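Long-range contact in arsenate reductase (arsC) (Archaeoglobus fulgidus, PDB 1Y1L), which probably reduces arsenate for arsenical detoxification, using a fold related to the low molecular weight protein tyrosine phosphatases: residues H8-S13 against A37-E42. Residues are numbered along the deposited sequence; the frame is centred on the assembly and turned at random.
Sequences HNTARS and AERVDE. With CD (cadmium ion), chain E.
The carbonyl oxygen Thr-10 O is gripped by one hydrogen bond, donated by Asp-41 N over 3.0 Å with an N-H...O angle of 155°, although the crowding around that nitrogen in the model makes its position less certain. Two carbons also lie near the same oxygen: Val-40 CG1, anti to its own backbone N, is 3.3 Å from Thr-10 O, and Asp-41 CB closes in beside it.

Thr-10 contributes the largest share of the contact, its two branches taking different partners. CG2, anti to the backbone N, faces the backbone at Arg-39 to Asp-41 and packs beside Asp-41 CB. OG1, beside the backbone N (chi1 -62°), gives Arg-39 O a weak hydrogen bond of 3.5 Å and also meets the methyl of Ala-37. That methyl packs against the loop's backbone as well, with Ala-37 CB 3.3 Å from His-8 O. The bent side chain of Arg-39 leaves its backbone pointing away from the loop, then folds back at chi2 (61°) to bring the edge of its guanidinium to Thr-10 CG2.

On His-8 the cadmium ion is modelled over the imidazole face, 2.2 Å from ND1 and 2.4 Å from NE2, about equally far from all five ring atoms, so its binding mode is uncertain at this resolution; Glu-35 of the second subunit binds it too, bridging the subunits.

His-8 to Arg-12 end the CX5R motif, the phosphate-binding P-loop of this phosphatase family, consistent with an oxyanion-binding site. This loop joins strand 2-6 to helix 12-21, with Ala-11 at the helix N-cap. Against it lies the connection from the adjacent parallel strand 29-33 to helix 42-49, which Asp-41 N-caps: OD1 takes the backbone N-H of Thr-43, while OD2 reaches the hydroxyl of Tyr-107 on helix 106-121.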
ATOM      1  N   HIS A   8      10.317  14.922   6.120  1.00 43.77           N
ATOM      2  CA  HIS A   8      11.544  15.603   6.493  1.00 43.22           C
ATOM      3  C   HIS A   8      12.039  15.490   7.961  1.00 42.30           C
ATOM      4  O   HIS A   8      13.215  15.716   8.222  1.00 45.36           O
ATOM      5  CB  HIS A   8      11.483  17.028   5.947  1.00 41.45           C
ATOM      6  CG  HIS A   8      10.248  17.798   6.360  1.00 40.08           C
ATOM      7  ND1 HIS A   8      10.279  19.147   6.641  1.00 40.61           N
ATOM      8  CD2 HIS A   8       8.961  17.415   6.543  1.00 31.69           C
ATOM      9  CE1 HIS A   8       9.080  19.548   7.014  1.00 38.34           C
ATOM     10  NE2 HIS A   8       8.259  18.518   6.949  1.00 32.66           N
ATOM     11  N   ASN A   9      11.184  15.040   8.883  1.00 41.63           N
ATOM     12  CA  ASN A   9      11.557  14.868  10.309  1.00 41.48           C
ATOM     13  C   ASN A   9      12.211  16.080  10.984  1.00 41.56           C
ATOM     14  O   ASN A   9      13.374  16.035  11.407  1.00 39.25           O
ATOM     15  CB  ASN A   9      12.468  13.646  10.501  1.00 38.71           C
ATOM     16  CG  ASN A   9      12.906  13.454  11.963  1.00 46.98           C
ATOM     17  OD1 ASN A   9      13.955  12.870  12.239  1.00 52.81           O
ATOM     18  ND2 ASN A   9      12.114  13.976  12.899  1.00 45.47           N
ATOM     19  N   THR A  10      11.439  17.140  11.165  1.00 42.33           N
ATOM     20  CA  THR A  10      11.982  18.342  11.773  1.00 38.81           C
ATOM     21  C   THR A  10      11.042  18.916  12.833  1.00 39.32           C
ATOM     22  O   THR A  10      11.494  19.508  13.813  1.00 41.15           O
ATOM     23  CB  THR A  10      12.264  19.403  10.686  1.00 36.00           C
ATOM     24  OG1 THR A  10      13.251  18.920   9.762  1.00 30.51           O
ATOM     25  CG2 THR A  10      12.774  20.665  11.293  1.00 42.93           C
ATOM     26  N   ALA A  11       9.741  18.697  12.656  1.00 35.83           N
ATOM     27  CA  ALA A  11       8.744  19.214  13.583  1.00 35.22           C
ATOM     28  C   ALA A  11       7.798  18.175  14.185  1.00 36.94           C
ATOM     29  O   ALA A  11       8.022  17.700  15.300  1.00 35.78           O
ATOM     30  CB  ALA A  11       7.942  20.309  12.907  1.00 31.88           C
ATOM     31  N   ARG A  12       6.709  17.886  13.471  1.00 34.12           N
ATOM     32  CA  ARG A  12       5.688  16.932  13.913  1.00 30.71           C
ATOM     33  C   ARG A  12       6.257  15.627  14.461  1.00 29.20           C
ATOM     34  O   ARG A  12       5.880  15.171  15.537  1.00 31.86           O
ATOM     35  CB  ARG A  12       4.723  16.628  12.768  1.00 21.81           C
ATOM     36  CG  ARG A  12       4.208  17.865  12.090  1.00 26.93           C
ATOM     37  CD  ARG A  12       2.857  17.665  11.436  1.00 25.85           C
ATOM     38  NE  ARG A  12       2.895  16.873  10.209  1.00 32.84           N
ATOM     39  CZ  ARG A  12       3.669  17.123   9.154  1.00 27.18           C
ATOM     40  NH1 ARG A  12       3.604  16.341   8.084  1.00 31.67           N
ATOM     41  NH2 ARG A  12       4.535  18.127   9.173  1.00 27.33           N
ATOM     42  N   SER A  13       7.141  15.014  13.695  1.00 29.26           N
ATOM     43  CA  SER A  13       7.759  13.768  14.090  1.00 28.32           C
ATOM     44  C   SER A  13       8.290  13.947  15.487  1.00 26.99           C
ATOM     45  O   SER A  13       7.954  13.207  16.408  1.00 24.84           O
ATOM     46  CB  SER A  13       8.916  13.486  13.144  1.00 34.80           C
ATOM     47  OG  SER A  13       8.593  13.928  11.832  1.00 38.81           O
ATOM     48  N   ALA A  37      17.500  16.035   6.718  1.00 35.99           N
ATOM     49  CA  ALA A  37      17.273  17.379   7.216  1.00 43.55           C
ATOM     50  C   ALA A  37      18.400  17.680   8.193  1.00 51.95           C
ATOM     51  O   ALA A  37      18.789  16.820   8.994  1.00 50.59           O
ATOM     52  CB  ALA A  37      15.934  17.473   7.915  1.00 47.67           C
ATOM     53  N   GLU A  38      18.920  18.904   8.130  1.00 54.85           N
ATOM     54  CA  GLU A  38      20.031  19.323   8.982  1.00 56.01           C
ATOM     55  C   GLU A  38      19.636  19.688  10.414  1.00 54.54           C
ATOM     56  O   GLU A  38      20.275  19.244  11.374  1.00 50.91           O
ATOM     57  CB  GLU A  38      20.751  20.529   8.354  1.00 65.35           C
ATOM     58  CG  GLU A  38      20.633  20.665   6.820  1.00 72.87           C
ATOM     59  CD  GLU A  38      21.619  19.797   6.036  1.00 74.32           C
ATOM     60  OE1 GLU A  38      21.381  18.577   5.895  1.00 75.79           O
ATOM     61  OE2 GLU A  38      22.624  20.348   5.532  1.00 73.86           O
ATOM     62  N   ARG A  39      18.584  20.496  10.549  1.00 54.59           N
ATOM     63  CA  ARG A  39      18.133  20.978  11.858  1.00 56.04           C
ATOM     64  C   ARG A  39      16.700  20.684  12.278  1.00 51.09           C
ATOM     65  O   ARG A  39      15.805  20.589  11.446  1.00 53.41           O
ATOM     66  CB  ARG A  39      18.346  22.502  11.938  1.00 62.57           C
ATOM     67  CG  ARG A  39      17.792  23.342  10.742  1.00 72.42           C
ATOM     68  CD  ARG A  39      16.259  23.226  10.548  1.00 80.97           C
ATOM     69  NE  ARG A  39      15.676  24.252   9.674  1.00 86.63           N
ATOM     70  CZ  ARG A  39      14.486  24.153   9.076  1.00 88.65           C
ATOM     71  NH1 ARG A  39      14.038  25.145   8.315  1.00 88.64           N
ATOM     72  NH2 ARG A  39      13.758  23.050   9.203  1.00 90.62           N
ATOM     73  N   VAL A  40      16.485  20.558  13.582  1.00 46.79           N
ATOM     74  CA  VAL A  40      15.135  20.353  14.088  1.00 42.74           C
ATOM     75  C   VAL A  40      14.559  21.759  14.169  1.00 43.09           C
ATOM     76  O   VAL A  40      15.265  22.707  14.523  1.00 42.06           O
ATOM     77  CB  VAL A  40      15.122  19.667  15.471  1.00 42.14           C
ATOM     78  CG1 VAL A  40      13.779  19.855  16.151  1.00 42.33           C
ATOM     79  CG2 VAL A  40      15.366  18.190  15.296  1.00 39.35           C
ATOM     80  N   ASP A  41      13.293  21.891  13.799  1.00 43.66           N
ATOM     81  CA  ASP A  41      12.620  23.182  13.784  1.00 44.26           C
ATOM     82  C   ASP A  41      12.827  23.960  15.059  1.00 49.58           C
ATOM     83  O   ASP A  41      12.725  23.413  16.161  1.00 57.63           O
ATOM     84  CB  ASP A  41      11.108  23.046  13.500  1.00 40.19           C
ATOM     85  CG  ASP A  41      10.626  24.290  12.791  1.00 36.85           C
ATOM     86  OD1 ASP A  41      10.536  25.356  13.428  1.00 39.87           O
ATOM     87  OD2 ASP A  41      10.346  24.198  11.582  1.00 40.34           O
ATOM     88  N   GLU A  42      13.124  25.244  14.888  1.00 51.17           N
ATOM     89  CA  GLU A  42      13.353  26.140  16.007  1.00 56.47           C
ATOM     90  C   GLU A  42      12.034  26.514  16.682  1.00 54.44           C
ATOM     91  O   GLU A  42      12.003  26.771  17.886  1.00 57.58           O
ATOM     92  CB  GLU A  42      14.105  27.383  15.538  1.00 60.44           C
ATOM     93  CG  GLU A  42      15.416  27.071  14.808  1.00 68.58           C
ATOM     94  CD  GLU A  42      16.416  26.266  15.651  1.00 71.72           C
ATOM     95  OE1 GLU A  42      16.587  26.574  16.854  1.00 66.46           O
ATOM     96  OE2 GLU A  42      17.044  25.331  15.103  1.00 74.12           O
TER
HETATM   97 CD    CD E 125       9.070  18.929   4.753  1.00  2.66          CD